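Local coordinates for glucose-6-phosphate isomerase like protein (Thermus thermophilus, PDB 1WIW) that probably isomerises sugar phosphates, as glucose-6-phosphate and mannose-6-phosphate isomerases of its family do, at residues Y158-R163 against P215-L220; P165-P170 against S189-P194. All blocks are in the same frame, centred on the assembly; numbering follows the deposited sequence.

Contact 1. Residues Y158-R163 against P215-L220; sequences YTLLER and PLAAVL
The aliphatic part of Arg163 lies over the start of the strand 216-221, crossing the ring of Pro215 at about a right angle, with Arg163 CG 3.9 Å from Pro215 CG. Its CB rests 3.4 Å from Pro215 O, and Arg163 CD packs on Ala217 CB at 3.7 Å. CG stands anti to the carbonyl carbon (chi1 -78°), and a bend at chi3 turns NE back to its own segment. There NE donates to Thr159 O in a short but bent bond (2.7 Å, 135° at the hydrogen), Thr159 O lying 29° out of the guanidinium plane, while NH1 forms a salt bridge with Asp239, just ahead of strand 240-244. Helix 152-160 ends here in a type II turn, Leu160 to Arg163, closed by Arg163 N bonding to Leu160 O; helix end and turn pack on a parallel strand of the C-terminal SIS domain. Leu160 CD1 rests against both Ala217 CB (3.9 Å) and Val219 CG2 (4.1 Å), whose side chains face this segment. An alanine in place of Arg163 would probably leave Asp239 without this cationic partner and Thr159 O without this donor, and open a gap beside Pro215 and Ala217. No hydrogen bond joins the two segments, which meet through van der Waals contacts, mostly of carbon: the arginine spends its polarity on the helix end and Asp239, and lends the strand its hydrocarbon part.

Contact 2. Residues P165-P170 against S189-P194; sequences PLFYSP and SLSLTP
Leu192 N donates to Pro165 O at 2.9 Å, and Leu192 O accepts from Phe167 N at 3.0 Å, both bonds being nearly straight. Leu192 thus bridges its backbone to Leu166 in parallel fashion, a single bridge that adds the 189-194 loop to the edge of the sheet, while the opposite edge of Leu166 faces strand 216-221. Leu192 O also takes a CA-H...O contact from Leu166 CA at 3.4 Å. Farther on, the pairing stops: Pro194 has no N-H to give, and its CD sits 3.1 Å from Phe167 O, which is buried without a hydrogen-bonding partner, as is Thr193 OG1. Thr193 O is satisfied by Gln180 of the second subunit. Leu166 CG is anti to the backbone N (chi1 168°), and CD1 beyond it packs against Leu192 CG and Pro194 CD. Ser191 OG lies in the plane of the Phe167 ring, at its edge, 3.4 Å from CE1, and Ser191 CB presses on Pro165 CG at 3.4 Å, tighter than usual. Two backbone bonds therefore hold the loop at Leu192 with apolar packing beside them, and beyond them packing alone continues, past the partnerless Phe167 O.

From the N terminus, the chain reaches helix 152-160, whose end and following turn form the first half of contact 1, and passes directly into strand 164-168, the first half of contact 2. Helix 174-185 then leads to the 189-194 loop, which returns to that strand and closes the shorter loop, contact 2. After helix 198-204 the chain enters strand 216-221 and closes contact 1, so contact 2 lies wholly within the longer loop. Strands 164-168 and 216-221 are parallel neighbours, probably joined by hydrogen bonds from Val219 N to Leu166 O and from Leu166 N to Ala217 O. Together the contacts tie a helix end and an edge loop to one sheet of the C-terminal SIS domain.

Contact 1. Residues Y158-R163 against P215-L220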
loop_
_atom_site.group_PDB
_atom_site.type_symbol
_atom_site.label_atom_id
_atom_site.label_comp_id
_atom_site.label_asym_id
_atom_site.label_seq_id
_atom_site.Cartn_x
_atom_site.Cartn_y
_atom_site.Cartn_z
ATOM N N TYR B 158 -17.002 -5.983 16.908
ATOM C CA TYR B 158 -17.147 -5.272 18.173
ATOM C C TYR B 158 -15.806 -4.698 18.627
ATOM O O TYR B 158 -15.748 -3.599 19.175
ATOM C CB TYR B 158 -17.717 -6.206 19.245
ATOM C CG TYR B 158 -19.223 -6.333 19.188
ATOM C CD1 TYR B 158 -20.042 -5.229 19.439
ATOM C CD2 TYR B 158 -19.830 -7.541 18.864
ATOM C CE1 TYR B 158 -21.431 -5.326 19.367
ATOM C CE2 TYR B 158 -21.220 -7.652 18.789
ATOM C CZ TYR B 158 -22.012 -6.537 19.040
ATOM O OH TYR B 158 -23.379 -6.630 18.954
ATOM N N THR B 159 -14.729 -5.438 18.391
ATOM C CA THR B 159 -13.387 -4.984 18.767
ATOM C C THR B 159 -12.937 -3.780 17.929
ATOM O O THR B 159 -12.195 -2.911 18.406
ATOM C CB THR B 159 -12.348 -6.109 18.579
ATOM O OG1 THR B 159 -12.691 -7.225 19.411
ATOM C CG2 THR B 159 -10.949 -5.611 18.940
ATOM N N LEU B 160 -13.378 -3.741 16.674
ATOM C CA LEU B 160 -13.013 -2.658 15.768
ATOM C C LEU B 160 -13.934 -1.440 15.888
ATOM O O LEU B 160 -13.620 -0.363 15.378
ATOM C CB LEU B 160 -13.003 -3.182 14.323
ATOM C CG LEU B 160 -11.688 -3.726 13.739
ATOM C CD1 LEU B 160 -10.807 -4.316 14.813
ATOM C CD2 LEU B 160 -12.001 -4.748 12.657
ATOM N N LEU B 161 -15.060 -1.608 16.576
ATOM C CA LEU B 161 -16.015 -0.518 16.750
ATOM C C LEU B 161 -15.351 0.698 17.394
ATOM O O LEU B 161 -14.771 0.603 18.475
ATOM C CB LEU B 161 -17.200 -0.983 17.605
ATOM C CG LEU B 161 -18.265 0.060 17.968
ATOM C CD1 LEU B 161 -18.887 0.645 16.717
ATOM C CD2 LEU B 161 -19.331 -0.588 18.841
ATOM N N GLU B 162 -15.433 1.834 16.705
ATOM C CA GLU B 162 -14.855 3.091 17.174
ATOM C C GLU B 162 -13.345 3.044 17.385
ATOM O O GLU B 162 -12.799 3.699 18.279
ATOM C CB GLU B 162 -15.567 3.551 18.447
ATOM C CG GLU B 162 -17.010 3.954 18.181
ATOM C CD GLU B 162 -17.728 4.443 19.415
ATOM O OE1 GLU B 162 -17.243 5.410 20.042
ATOM O OE2 GLU B 162 -18.781 3.862 19.755
ATOM N N ARG B 163 -12.678 2.255 16.554
ATOM C CA ARG B 163 -11.227 2.151 16.595
ATOM C C ARG B 163 -10.719 2.287 15.175
ATOM O O ARG B 163 -11.492 2.191 14.224
ATOM C CB ARG B 163 -10.774 0.808 17.165
ATOM C CG ARG B 163 -10.873 0.714 18.679
ATOM C CD ARG B 163 -9.912 -0.342 19.188
ATOM N NE ARG B 163 -10.599 -1.395 19.920
ATOM C CZ ARG B 163 -10.989 -1.290 21.183
ATOM N NH1 ARG B 163 -10.752 -0.176 21.859
ATOM N NH2 ARG B 163 -11.629 -2.296 21.763
ATOM N N PRO B 215 -8.398 5.226 18.791
ATOM C CA PRO B 215 -7.304 4.348 19.214
ATOM C C PRO B 215 -7.094 3.225 18.199
ATOM O O PRO B 215 -8.047 2.751 17.580
ATOM C CB PRO B 215 -7.775 3.837 20.576
ATOM C CG PRO B 215 -9.269 3.861 20.447
ATOM C CD PRO B 215 -9.516 5.173 19.749
ATOM N N LEU B 216 -5.848 2.802 18.030
ATOM C CA LEU B 216 -5.527 1.751 17.070
ATOM C C LEU B 216 -5.937 0.344 17.499
ATOM O O LEU B 216 -5.948 0.012 18.683
ATOM C CB LEU B 216 -4.028 1.762 16.773
ATOM C CG LEU B 216 -3.478 2.957 15.992
ATOM C CD1 LEU B 216 -1.963 2.946 16.049
ATOM C CD2 LEU B 216 -3.964 2.898 14.546
ATOM N N ALA B 217 -6.279 -0.473 16.513
ATOM C CA ALA B 217 -6.648 -1.864 16.734
ATOM C C ALA B 217 -5.803 -2.650 15.737
ATOM O O ALA B 217 -6.084 -2.658 14.536
ATOM C CB ALA B 217 -8.131 -2.078 16.453
ATOM N N ALA B 218 -4.748 -3.286 16.226
ATOM C CA ALA B 218 -3.889 -4.060 15.348
ATOM C C ALA B 218 -4.586 -5.362 14.982
ATOM O O ALA B 218 -5.134 -6.046 15.848
ATOM C CB ALA B 218 -2.563 -4.345 16.030
ATOM N N VAL B 219 -4.583 -5.688 13.695
ATOM C CA VAL B 219 -5.210 -6.923 13.232
ATOM C C VAL B 219 -4.177 -7.706 12.443
ATOM O O VAL B 219 -3.883 -7.377 11.295
ATOM C CB VAL B 219 -6.427 -6.638 12.327
ATOM C CG1 VAL B 219 -7.086 -7.945 11.918
ATOM C CG2 VAL B 219 -7.424 -5.755 13.058
ATOM N N LEU B 220 -3.608 -8.731 13.070
ATOM C CA LEU B 220 -2.596 -9.544 12.409
ATOM C C LEU B 220 -3.295 -10.655 11.628
ATOM O O LEU B 220 -3.942 -11.525 12.203
ATOM C CB LEU B 220 -1.630 -10.126 13.446
ATOM C CG LEU B 220 -1.059 -9.091 14.425
ATOM C CD1 LEU B 220 -0.074 -9.753 15.373
ATOM C CD2 LEU B 220 -0.378 -7.965 13.654
#

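Contact 2. Residues P165-P170 against S189-P194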
loop_
_atom_site.group_PDB
_atom_site.type_symbol
_atom_site.label_atom_id
_atom_site.label_comp_id
_atom_site.label_asym_id
_atom_site.label_seq_id
_atom_site.Cartn_x
_atom_site.Cartn_y
_atom_site.Cartn_z
ATOM N N PRO B 165 -8.564 0.443 12.731
ATOM C CA PRO B 165 -7.849 -0.814 12.506
ATOM C C PRO B 165 -6.587 -0.705 11.664
ATOM O O PRO B 165 -6.523 0.039 10.681
ATOM C CB PRO B 165 -8.913 -1.717 11.869
ATOM C CG PRO B 165 -9.820 -0.760 11.188
ATOM C CD PRO B 165 -9.915 0.404 12.145
ATOM N N LEU B 166 -5.574 -1.452 12.086
ATOM C CA LEU B 166 -4.291 -1.507 11.405
ATOM C C LEU B 166 -4.123 -2.959 10.967
ATOM O O LEU B 166 -3.887 -3.836 11.800
ATOM C CB LEU B 166 -3.171 -1.099 12.367
ATOM C CG LEU B 166 -1.716 -1.352 11.956
ATOM C CD1 LEU B 166 -1.437 -0.764 10.584
ATOM C CD2 LEU B 166 -0.789 -0.751 13.013
ATOM N N PHE B 167 -4.259 -3.209 9.665
ATOM C CA PHE B 167 -4.148 -4.560 9.123
ATOM C C PHE B 167 -2.739 -4.899 8.653
ATOM O O PHE B 167 -2.131 -4.141 7.894
ATOM C CB PHE B 167 -5.113 -4.748 7.950
ATOM C CG PHE B 167 -6.551 -4.483 8.292
ATOM C CD1 PHE B 167 -7.203 -3.362 7.794
ATOM C CD2 PHE B 167 -7.259 -5.363 9.097
ATOM C CE1 PHE B 167 -8.546 -3.124 8.094
ATOM C CE2 PHE B 167 -8.601 -5.133 9.403
ATOM C CZ PHE B 167 -9.244 -4.011 8.898
ATOM N N TYR B 168 -2.236 -6.048 9.102
ATOM C CA TYR B 168 -0.901 -6.524 8.735
ATOM C C TYR B 168 -1.005 -7.998 8.320
ATOM O O TYR B 168 -1.415 -8.843 9.114
ATOM C CB TYR B 168 0.056 -6.381 9.923
ATOM C CG TYR B 168 1.472 -6.837 9.638
ATOM C CD1 TYR B 168 2.180 -7.597 10.569
ATOM C CD2 TYR B 168 2.099 -6.528 8.428
ATOM C CE1 TYR B 168 3.477 -8.045 10.302
ATOM C CE2 TYR B 168 3.394 -6.970 8.153
ATOM C CZ TYR B 168 4.074 -7.730 9.095
ATOM O OH TYR B 168 5.340 -8.196 8.814
ATOM N N SER B 169 -0.646 -8.291 7.070
ATOM C CA SER B 169 -0.714 -9.649 6.533
ATOM C C SER B 169 0.613 -10.116 5.939
ATOM O O SER B 169 0.826 -10.045 4.727
ATOM C CB SER B 169 -1.798 -9.734 5.458
ATOM O OG SER B 169 -1.533 -8.832 4.392
ATOM N N PRO B 170 1.514 -10.617 6.791
ATOM C CA PRO B 170 2.841 -11.115 6.411
ATOM C C PRO B 170 2.830 -12.198 5.327
ATOM O O PRO B 170 3.675 -12.192 4.434
ATOM C CB PRO B 170 3.399 -11.658 7.730
ATOM C CG PRO B 170 2.708 -10.853 8.764
ATOM C CD PRO B 170 1.298 -10.763 8.241
ATOM N N SER B 189 -15.800 2.597 6.675
ATOM C CA SER B 189 -14.885 3.033 7.724
ATOM C C SER B 189 -13.422 3.075 7.309
ATOM O O SER B 189 -12.982 2.352 6.418
ATOM C CB SER B 189 -15.028 2.123 8.954
ATOM O OG SER B 189 -16.355 2.149 9.462
ATOM N N LEU B 190 -12.675 3.930 7.993
ATOM C CA LEU B 190 -11.260 4.129 7.745
ATOM C C LEU B 190 -10.421 3.062 8.451
ATOM O O LEU B 190 -10.774 2.605 9.532
ATOM C CB LEU B 190 -10.858 5.515 8.259
ATOM C CG LEU B 190 -9.431 6.010 8.048
ATOM C CD1 LEU B 190 -9.208 6.267 6.569
ATOM C CD2 LEU B 190 -9.203 7.295 8.849
ATOM N N SER B 191 -9.315 2.675 7.823
ATOM C CA SER B 191 -8.378 1.708 8.383
ATOM C C SER B 191 -7.048 1.975 7.697
ATOM O O SER B 191 -6.990 2.728 6.723
ATOM C CB SER B 191 -8.822 0.264 8.111
ATOM O OG SER B 191 -8.824 -0.037 6.725
ATOM N N LEU B 192 -5.970 1.391 8.204
ATOM C CA LEU B 192 -4.690 1.610 7.550
ATOM C C LEU B 192 -3.840 0.366 7.463
ATOM O O LEU B 192 -4.114 -0.651 8.101
ATOM C CB LEU B 192 -3.876 2.705 8.236
ATOM C CG LEU B 192 -3.144 2.330 9.517
ATOM C CD1 LEU B 192 -1.952 3.264 9.722
ATOM C CD2 LEU B 192 -4.112 2.389 10.679
ATOM N N THR B 193 -2.787 0.493 6.670
ATOM C CA THR B 193 -1.835 -0.568 6.417
ATOM C C THR B 193 -0.436 -0.034 6.685
ATOM O O THR B 193 -0.181 1.163 6.545
ATOM C CB THR B 193 -1.919 -1.000 4.942
ATOM O OG1 THR B 193 -3.152 -1.700 4.731
ATOM C CG2 THR B 193 -0.749 -1.886 4.563
ATOM N N PRO B 194 0.484 -0.910 7.103
ATOM C CA PRO B 194 1.843 -0.430 7.358
ATOM C C PRO B 194 2.584 -0.354 6.027
ATOM O O PRO B 194 2.118 -0.881 5.020
ATOM C CB PRO B 194 2.416 -1.495 8.284
ATOM C CG PRO B 194 1.728 -2.743 7.810
ATOM C CD PRO B 194 0.302 -2.283 7.606
#